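Local coordinates for protein endo-alpha-(1->5)-L-arabinanase (Bacillus licheniformis, PDB 6B7K) that probably hydrolyses internal alpha-1,5-L-arabinofuranosidic linkages of arabinan, as a calcium-containing glycoside hydrolase of family 43, at residues A[220-224]-A[247-252]; A[152-156]-A[193-197]; A[17-21]-A[44-48]. One frame throughout, in Å; residues are numbered along the deposited sequence.

Contact 1: A[220-224]-A[247-252]; sequences YKIAY and GTILDS
Antiparallel pairing of the two outer strands of one blade of the five-bladed beta-propeller, interrupted by a classic beta bulge, joins 220-224 to 247-252. L250 and D251 both face I222: L250 N (2.6 Å) and, weakly, D251 N (3.5 Å) donate to I222 O, while I222 N donates to D251 O (3.1 Å). L250 (phi/psi -89/-29) makes the kink between the extended residues 248-249 and D251. Beyond it comes the non-hydrogen-bonded pair A223-I249 (CA to CA 4.3 Å); then Y224 N bonds T248 O (3.1 Å), and Y224 O accepts from T248 OG1 (3.1 Å) and, weakly, T248 N (3.5 Å). With chi1 p, the Y224 ring lies against 248-250: T248 CB makes a CH-pi contact over its face, 4.2 Å from the centroid, and L250 CB meets its edge, 3.5 Å from CE1. G247 CA lies 3.7 Å from A223 CB, where a side chain would clash. Strand 202-209 flanks 221-227 inside; L250 and D251 reach the next blade, D251 through a salt bridge to R273.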
loop_
_atom_site.group_PDB
_atom_site.type_symbol
_atom_site.label_atom_id
_atom_site.label_comp_id
_atom_site.label_asym_id
_atom_site.label_seq_id
_atom_site.Cartn_x
_atom_site.Cartn_y
_atom_site.Cartn_z
ATOM N N TYR A 220 -13.148 -5.719 -5.854
ATOM C CA TYR A 220 -11.950 -4.942 -5.597
ATOM C C TYR A 220 -11.420 -4.436 -6.928
ATOM O O TYR A 220 -11.248 -5.218 -7.870
ATOM C CB TYR A 220 -10.895 -5.790 -4.865
ATOM C CG TYR A 220 -10.122 -5.095 -3.751
ATOM C CD1 TYR A 220 -10.594 -3.928 -3.164
ATOM C CD2 TYR A 220 -8.915 -5.617 -3.285
ATOM C CE1 TYR A 220 -9.887 -3.300 -2.147
ATOM C CE2 TYR A 220 -8.200 -4.994 -2.273
ATOM C CZ TYR A 220 -8.689 -3.838 -1.711
ATOM O OH TYR A 220 -7.978 -3.231 -0.703
ATOM N N LYS A 221 -11.150 -3.138 -7.005
ATOM C CA LYS A 221 -10.694 -2.515 -8.235
ATOM C C LYS A 221 -9.465 -1.666 -7.949
ATOM O O LYS A 221 -9.128 -1.388 -6.797
ATOM C CB LYS A 221 -11.800 -1.668 -8.871
ATOM C CG LYS A 221 -13.009 -2.469 -9.302
ATOM C CD LYS A 221 -14.161 -1.538 -9.616
ATOM C CE LYS A 221 -15.442 -2.315 -9.833
ATOM N NZ LYS A 221 -15.829 -3.055 -8.603
ATOM N N ILE A 222 -8.788 -1.264 -9.021
ATOM C CA ILE A 222 -7.614 -0.402 -8.952
ATOM C C ILE A 222 -7.881 0.811 -9.830
ATOM O O ILE A 222 -8.116 0.667 -11.038
ATOM C CB ILE A 222 -6.337 -1.130 -9.400
ATOM C CG1 ILE A 222 -6.008 -2.274 -8.438
ATOM C CG2 ILE A 222 -5.174 -0.154 -9.497
ATOM C CD1 ILE A 222 -4.825 -3.106 -8.869
ATOM N N ALA A 223 -7.850 1.997 -9.227
ATOM C CA ALA A 223 -8.128 3.245 -9.924
ATOM C C ALA A 223 -7.009 4.239 -9.656
ATOM O O ALA A 223 -6.370 4.208 -8.600
ATOM C CB ALA A 223 -9.472 3.843 -9.491
ATOM N N TYR A 224 -6.787 5.135 -10.616
ATOM C CA TYR A 224 -5.664 6.060 -10.568
ATOM C C TYR A 224 -6.116 7.470 -10.922
ATOM O O TYR A 224 -7.198 7.682 -11.476
ATOM C CB TYR A 224 -4.533 5.616 -11.512
ATOM C CG TYR A 224 -4.976 5.364 -12.935
ATOM C CD1 TYR A 224 -5.510 4.139 -13.309
ATOM C CD2 TYR A 224 -4.853 6.348 -13.907
ATOM C CE1 TYR A 224 -5.916 3.901 -14.606
ATOM C CE2 TYR A 224 -5.254 6.117 -15.211
ATOM C CZ TYR A 224 -5.786 4.891 -15.553
ATOM O OH TYR A 224 -6.190 4.652 -16.845
ATOM N N GLY A 247 -11.971 8.191 -10.324
ATOM C CA GLY A 247 -11.053 7.076 -10.426
ATOM C C GLY A 247 -11.218 6.323 -11.730
ATOM O O GLY A 247 -12.224 5.639 -11.932
ATOM N N THR A 248 -10.249 6.456 -12.631
ATOM C CA THR A 248 -10.230 5.650 -13.845
ATOM C C THR A 248 -9.709 4.260 -13.501
ATOM O O THR A 248 -8.604 4.122 -12.966
ATOM C CB THR A 248 -9.364 6.303 -14.917
ATOM O OG1 THR A 248 -8.140 6.751 -14.326
ATOM C CG2 THR A 248 -10.089 7.482 -15.546
ATOM N N ILE A 249 -10.500 3.238 -13.804
ATOM C CA ILE A 249 -10.195 1.877 -13.379
ATOM C C ILE A 249 -9.078 1.313 -14.249
ATOM O O ILE A 249 -9.198 1.256 -15.477
ATOM C CB ILE A 249 -11.444 0.990 -13.437
ATOM C CG1 ILE A 249 -12.443 1.427 -12.363
ATOM C CG2 ILE A 249 -11.069 -0.473 -13.264
ATOM C CD1 ILE A 249 -13.749 0.674 -12.405
ATOM N N LEU A 250 -7.987 0.896 -13.610
ATOM C CA LEU A 250 -6.884 0.248 -14.305
ATOM C C LEU A 250 -7.061 -1.259 -14.390
ATOM O O LEU A 250 -6.577 -1.882 -15.344
ATOM C CB LEU A 250 -5.559 0.562 -13.603
ATOM C CG LEU A 250 -4.284 0.007 -14.239
ATOM C CD1 LEU A 250 -4.078 0.586 -15.632
ATOM C CD2 LEU A 250 -3.082 0.286 -13.352
ATOM N N ASP A 251 -7.746 -1.856 -13.419
ATOM C CA ASP A 251 -7.921 -3.305 -13.388
ATOM C C ASP A 251 -9.134 -3.630 -12.532
ATOM O O ASP A 251 -9.170 -3.273 -11.350
ATOM C CB ASP A 251 -6.668 -3.986 -12.837
ATOM C CG ASP A 251 -6.757 -5.496 -12.889
ATOM O OD1 ASP A 251 -7.634 -6.019 -13.611
ATOM O OD2 ASP A 251 -5.954 -6.161 -12.202
ATOM N N SER A 252 -10.122 -4.300 -13.123
ATOM C CA SER A 252 -11.279 -4.784 -12.386
ATOM C C SER A 252 -11.325 -6.301 -12.271
ATOM O O SER A 252 -12.204 -6.825 -11.578
ATOM C CB SER A 252 -12.577 -4.281 -13.040
ATOM O OG SER A 252 -12.564 -4.495 -14.442
#

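Contact 2: A[152-156]-A[193-197]; sequences WLSFG and APNIT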
loop_
_atom_site.group_PDB
_atom_site.type_symbol
_atom_site.label_atom_id
_atom_site.label_comp_id
_atom_site.label_asym_id
_atom_site.label_seq_id
_atom_site.Cartn_x
_atom_site.Cartn_y
_atom_site.Cartn_z
ATOM N N TRP A 152 6.789 12.161 1.738
ATOM C CA TRP A 152 5.379 12.292 2.072
ATOM C C TRP A 152 4.818 10.912 2.389
ATOM O O TRP A 152 5.344 9.887 1.942
ATOM C CB TRP A 152 4.567 12.917 0.928
ATOM C CG TRP A 152 4.970 14.308 0.557
ATOM C CD1 TRP A 152 6.133 14.692 -0.044
ATOM C CD2 TRP A 152 4.196 15.500 0.730
ATOM N NE1 TRP A 152 6.137 16.050 -0.240
ATOM C CE2 TRP A 152 4.959 16.570 0.226
ATOM C CE3 TRP A 152 2.934 15.767 1.270
ATOM C CZ2 TRP A 152 4.504 17.886 0.245
ATOM C CZ3 TRP A 152 2.484 17.074 1.289
ATOM C CH2 TRP A 152 3.267 18.117 0.780
ATOM N N LEU A 153 3.734 10.890 3.162
ATOM C CA LEU A 153 3.055 9.649 3.518
ATOM C C LEU A 153 1.574 9.782 3.196
ATOM O O LEU A 153 0.901 10.680 3.712
ATOM C CB LEU A 153 3.250 9.308 5.000
ATOM C CG LEU A 153 2.663 7.964 5.441
ATOM C CD1 LEU A 153 3.486 6.814 4.886
ATOM C CD2 LEU A 153 2.558 7.875 6.959
ATOM N N SER A 154 1.072 8.893 2.345
ATOM C CA SER A 154 -0.351 8.785 2.059
ATOM C C SER A 154 -0.901 7.529 2.718
ATOM O O SER A 154 -0.247 6.482 2.718
ATOM C CB SER A 154 -0.612 8.739 0.553
ATOM O OG SER A 154 -0.079 7.559 -0.016
ATOM N N PHE A 155 -2.101 7.635 3.279
ATOM C CA PHE A 155 -2.731 6.511 3.962
ATOM C C PHE A 155 -4.241 6.698 3.909
ATOM O O PHE A 155 -4.752 7.617 3.261
ATOM C CB PHE A 155 -2.216 6.395 5.402
ATOM C CG PHE A 155 -2.507 7.598 6.248
ATOM C CD1 PHE A 155 -1.658 8.692 6.234
ATOM C CD2 PHE A 155 -3.629 7.636 7.057
ATOM C CE1 PHE A 155 -1.924 9.805 7.012
ATOM C CE2 PHE A 155 -3.900 8.745 7.836
ATOM C CZ PHE A 155 -3.047 9.830 7.814
ATOM N N GLY A 156 -4.961 5.817 4.596
ATOM C CA GLY A 156 -6.405 5.935 4.710
ATOM C C GLY A 156 -7.141 4.684 4.279
ATOM O O GLY A 156 -6.662 3.903 3.454
ATOM N N ALA A 193 -5.813 1.780 0.468
ATOM C CA ALA A 193 -4.568 1.310 -0.130
ATOM C C ALA A 193 -3.962 2.294 -1.137
ATOM O O ALA A 193 -3.707 1.931 -2.289
ATOM C CB ALA A 193 -4.782 -0.050 -0.779
ATOM N N PRO A 194 -3.695 3.533 -0.729
ATOM C CA PRO A 194 -3.174 4.513 -1.682
ATOM C C PRO A 194 -1.672 4.387 -1.866
ATOM O O PRO A 194 -0.934 4.033 -0.946
ATOM C CB PRO A 194 -3.531 5.849 -1.026
ATOM C CG PRO A 194 -3.411 5.555 0.437
ATOM C CD PRO A 194 -3.826 4.107 0.623
ATOM N N ASN A 195 -1.223 4.677 -3.085
ATOM C CA ASN A 195 0.203 4.835 -3.339
ATOM C C ASN A 195 0.383 5.900 -4.412
ATOM O O ASN A 195 -0.346 5.909 -5.410
ATOM C CB ASN A 195 0.866 3.507 -3.744
ATOM C CG ASN A 195 0.395 2.995 -5.086
ATOM O OD1 ASN A 195 -0.557 2.218 -5.171
ATOM N ND2 ASN A 195 1.074 3.414 -6.148
ATOM N N ILE A 196 1.335 6.804 -4.190
ATOM C CA ILE A 196 1.559 7.958 -5.053
ATOM C C ILE A 196 2.942 7.844 -5.676
ATOM O O ILE A 196 3.895 7.416 -5.016
ATOM C CB ILE A 196 1.429 9.283 -4.273
ATOM C CG1 ILE A 196 0.177 9.274 -3.398
ATOM C CG2 ILE A 196 1.408 10.466 -5.227
ATOM C CD1 ILE A 196 0.012 10.523 -2.569
ATOM N N THR A 197 3.052 8.235 -6.945
ATOM C CA THR A 197 4.332 8.261 -7.633
ATOM C C THR A 197 4.383 9.457 -8.571
ATOM O O THR A 197 3.364 9.876 -9.126
ATOM C CB THR A 197 4.585 6.968 -8.423
ATOM O OG1 THR A 197 5.812 7.088 -9.157
ATOM C CG2 THR A 197 3.442 6.695 -9.387
#
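Van der Waals packing accounts for this buried contact, which covers 211 Å² in total. P194 and I196 point toward strand 152-155, and S154 points back between them: its CB is 3.6 Å from I196 CD1, and its OG lies 3.9 Å from P194 CG. P194 CG also rests 3.7 Å from F155 CA, the F155 CA-to-CB bond pointing away. These strands, from consecutive blades of the five-bladed beta-propeller, run roughly antiparallel (150°), their short axes 6.2 Å apart at closest, without pairing through their backbones; side chains fill the gap. Polar groups approach without bonding: S154 OG to P194 O is 3.7 Å, and G156 O to A193 N is 3.8 Å. S154 pairs its backbone instead with D142. G156 has phi/psi 126/153, where a CB would jam against the preceding carbonyl. On the far side of 193-197, A193 and N195 point away from 152-156; N195 OD1 accepts from Q263 NE2, and N195 touches the calcium ligands D142 and D264.

Contact 3: A[17-21]-A[44-48]; sequences GDNFI and LRVIK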
loop_
_atom_site.group_PDB
_atom_site.type_symbol
_atom_site.label_atom_id
_atom_site.label_comp_id
_atom_site.label_asym_id
_atom_site.label_seq_id
_atom_site.Cartn_x
_atom_site.Cartn_y
_atom_site.Cartn_z
ATOM N N GLY A 17 4.813 -21.210 -6.891
ATOM C CA GLY A 17 5.490 -21.527 -5.640
ATOM C C GLY A 17 4.716 -20.952 -4.476
ATOM O O GLY A 17 3.482 -21.041 -4.428
ATOM N N ASP A 18 5.437 -20.360 -3.526
ATOM C CA ASP A 18 4.826 -19.771 -2.334
ATOM C C ASP A 18 4.461 -18.314 -2.623
ATOM O O ASP A 18 5.038 -17.366 -2.088
ATOM C CB ASP A 18 5.773 -19.897 -1.144
ATOM C CG ASP A 18 5.095 -19.628 0.184
ATOM O OD1 ASP A 18 3.895 -19.277 0.190
ATOM O OD2 ASP A 18 5.762 -19.771 1.232
ATOM N N ASN A 19 3.469 -18.154 -3.499
ATOM C CA ASN A 19 3.071 -16.852 -4.018
ATOM C C ASN A 19 1.848 -16.279 -3.308
ATOM O O ASN A 19 1.189 -15.382 -3.848
ATOM C CB ASN A 19 2.814 -16.945 -5.524
ATOM C CG ASN A 19 1.719 -17.935 -5.869
ATOM O OD1 ASN A 19 1.453 -18.872 -5.116
ATOM N ND2 ASN A 19 1.078 -17.734 -7.015
ATOM N N PHE A 20 1.528 -16.777 -2.116
ATOM C CA PHE A 20 0.431 -16.207 -1.344
ATOM C C PHE A 20 0.855 -14.870 -0.754
ATOM O O PHE A 20 1.947 -14.749 -0.189
ATOM C CB PHE A 20 -0.001 -17.158 -0.228
ATOM C CG PHE A 20 -0.878 -16.511 0.811
ATOM C CD1 PHE A 20 -2.243 -16.406 0.612
ATOM C CD2 PHE A 20 -0.340 -16.004 1.986
ATOM C CE1 PHE A 20 -3.058 -15.813 1.560
ATOM C CE2 PHE A 20 -1.150 -15.407 2.937
ATOM C CZ PHE A 20 -2.511 -15.312 2.723
ATOM N N ILE A 21 -0.015 -13.868 -0.873
ATOM C CA ILE A 21 0.267 -12.539 -0.344
ATOM C C ILE A 21 -1.055 -11.813 -0.162
ATOM O O ILE A 21 -2.075 -12.189 -0.742
ATOM C CB ILE A 21 1.221 -11.750 -1.276
ATOM C CG1 ILE A 21 1.947 -10.654 -0.495
ATOM C CG2 ILE A 21 0.448 -11.149 -2.443
ATOM C CD1 ILE A 21 2.741 -11.175 0.676
ATOM N N LEU A 44 4.562 -9.531 10.011
ATOM C CA LEU A 44 4.485 -9.132 8.611
ATOM C C LEU A 44 5.099 -10.215 7.736
ATOM O O LEU A 44 6.157 -10.762 8.060
ATOM C CB LEU A 44 5.206 -7.802 8.381
ATOM C CG LEU A 44 4.571 -6.582 9.045
ATOM C CD1 LEU A 44 5.509 -5.393 8.983
ATOM C CD2 LEU A 44 3.241 -6.257 8.377
ATOM N N ARG A 45 4.432 -10.514 6.624
ATOM C CA ARG A 45 4.850 -11.585 5.731
ATOM C C ARG A 45 5.830 -11.065 4.688
ATOM O O ARG A 45 5.630 -9.995 4.107
ATOM C CB ARG A 45 3.632 -12.208 5.045
ATOM C CG ARG A 45 3.956 -13.264 4.004
ATOM C CD ARG A 45 2.737 -14.130 3.714
ATOM N NE ARG A 45 2.923 -14.979 2.539
ATOM C CZ ARG A 45 3.603 -16.123 2.540
ATOM N NH1 ARG A 45 4.174 -16.559 3.655
ATOM N NH2 ARG A 45 3.715 -16.830 1.422
ATOM N N VAL A 46 6.900 -11.827 4.464
ATOM C CA VAL A 46 7.912 -11.500 3.469
ATOM C C VAL A 46 8.174 -12.737 2.627
ATOM O O VAL A 46 8.353 -13.835 3.167
ATOM C CB VAL A 46 9.219 -11.006 4.119
ATOM C CG1 VAL A 46 10.259 -10.726 3.055
ATOM C CG2 VAL A 46 8.964 -9.762 4.952
ATOM N N ILE A 47 8.186 -12.564 1.306
ATOM C CA ILE A 47 8.559 -13.627 0.385
ATOM C C ILE A 47 9.577 -13.073 -0.600
ATOM O O ILE A 47 9.546 -11.890 -0.956
ATOM C CB ILE A 47 7.338 -14.228 -0.347
ATOM C CG1 ILE A 47 6.506 -13.137 -1.021
ATOM C CG2 ILE A 47 6.477 -15.011 0.625
ATOM C CD1 ILE A 47 5.270 -13.672 -1.715
ATOM N N LYS A 48 10.494 -13.935 -1.027
ATOM C CA LYS A 48 11.639 -13.546 -1.834
ATOM C C LYS A 48 11.601 -14.253 -3.183
ATOM O O LYS A 48 10.906 -15.257 -3.364
ATOM C CB LYS A 48 12.952 -13.873 -1.106
ATOM C CG LYS A 48 13.043 -15.322 -0.646
ATOM C CD LYS A 48 14.225 -15.559 0.281
ATOM C CE LYS A 48 15.544 -15.336 -0.433
ATOM N NZ LYS A 48 16.698 -15.740 0.416
#
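The guanidinium of R45 reaches from strand 44-48 to two acceptors on the loop 17-21. R45 NE donates to F20 O at 2.9 Å with an angle of 159°, and R45 NH2 donates to the same F20 O at 3.2 Å, so this one carbonyl receives a bifurcated pair. R45 NH2 also forms a salt bridge with D18 OD1 at 2.7 Å; as a hydrogen bond it is weak, its angle being 126°. Both acceptors lie near the guanidinium plane, and an extended side chain, chi1 to chi3 all t, carries the charge to them. D18 is the centre of an inverse gamma turn, with a weak bond from N19 N to G17 O (3.0 Å). Within the first blade of the five-bladed beta-propeller, this loop runs from edge strand 16-17 to innermost strand 25-29, passing over strand 44-49. N19 points away from that strand, and its ND2 is hydrogen-bonded to T15 OG1. The I21 carbonyl is taken by S284 OG, in the last blade. I47 CD1 fills the space under the loop, 3.7 Å from D18 O and 4.3 Å from I21 CD1, while I21 CD1 also meets R45 CG at 4.1 Å.

Contacts 1 and 2 share one blade without touching: 193-197 lies on its innermost strand and 220-224 and 247-252 on its outer two, with 152-156 in the blade before; centres are 15 Å and nearest atoms about 5 Å apart. Contact 3, in the first blade, is centred 24 Å from contact 1 and 22 Å from contact 2. Contact 2 lies nearest the centre, contacts 1 and 3 farther out; the N195, Y220 and I21 side chains are about 5, 9 and 11 Å from calcium. Between side chains, Y220 is about 3 Å from E192, predicted proton donor; I21 about 7 Å from D23, predicted acceptor; and H262, predicted to recognise substrate, about 3 Å from A193 and 4 Å from Y220.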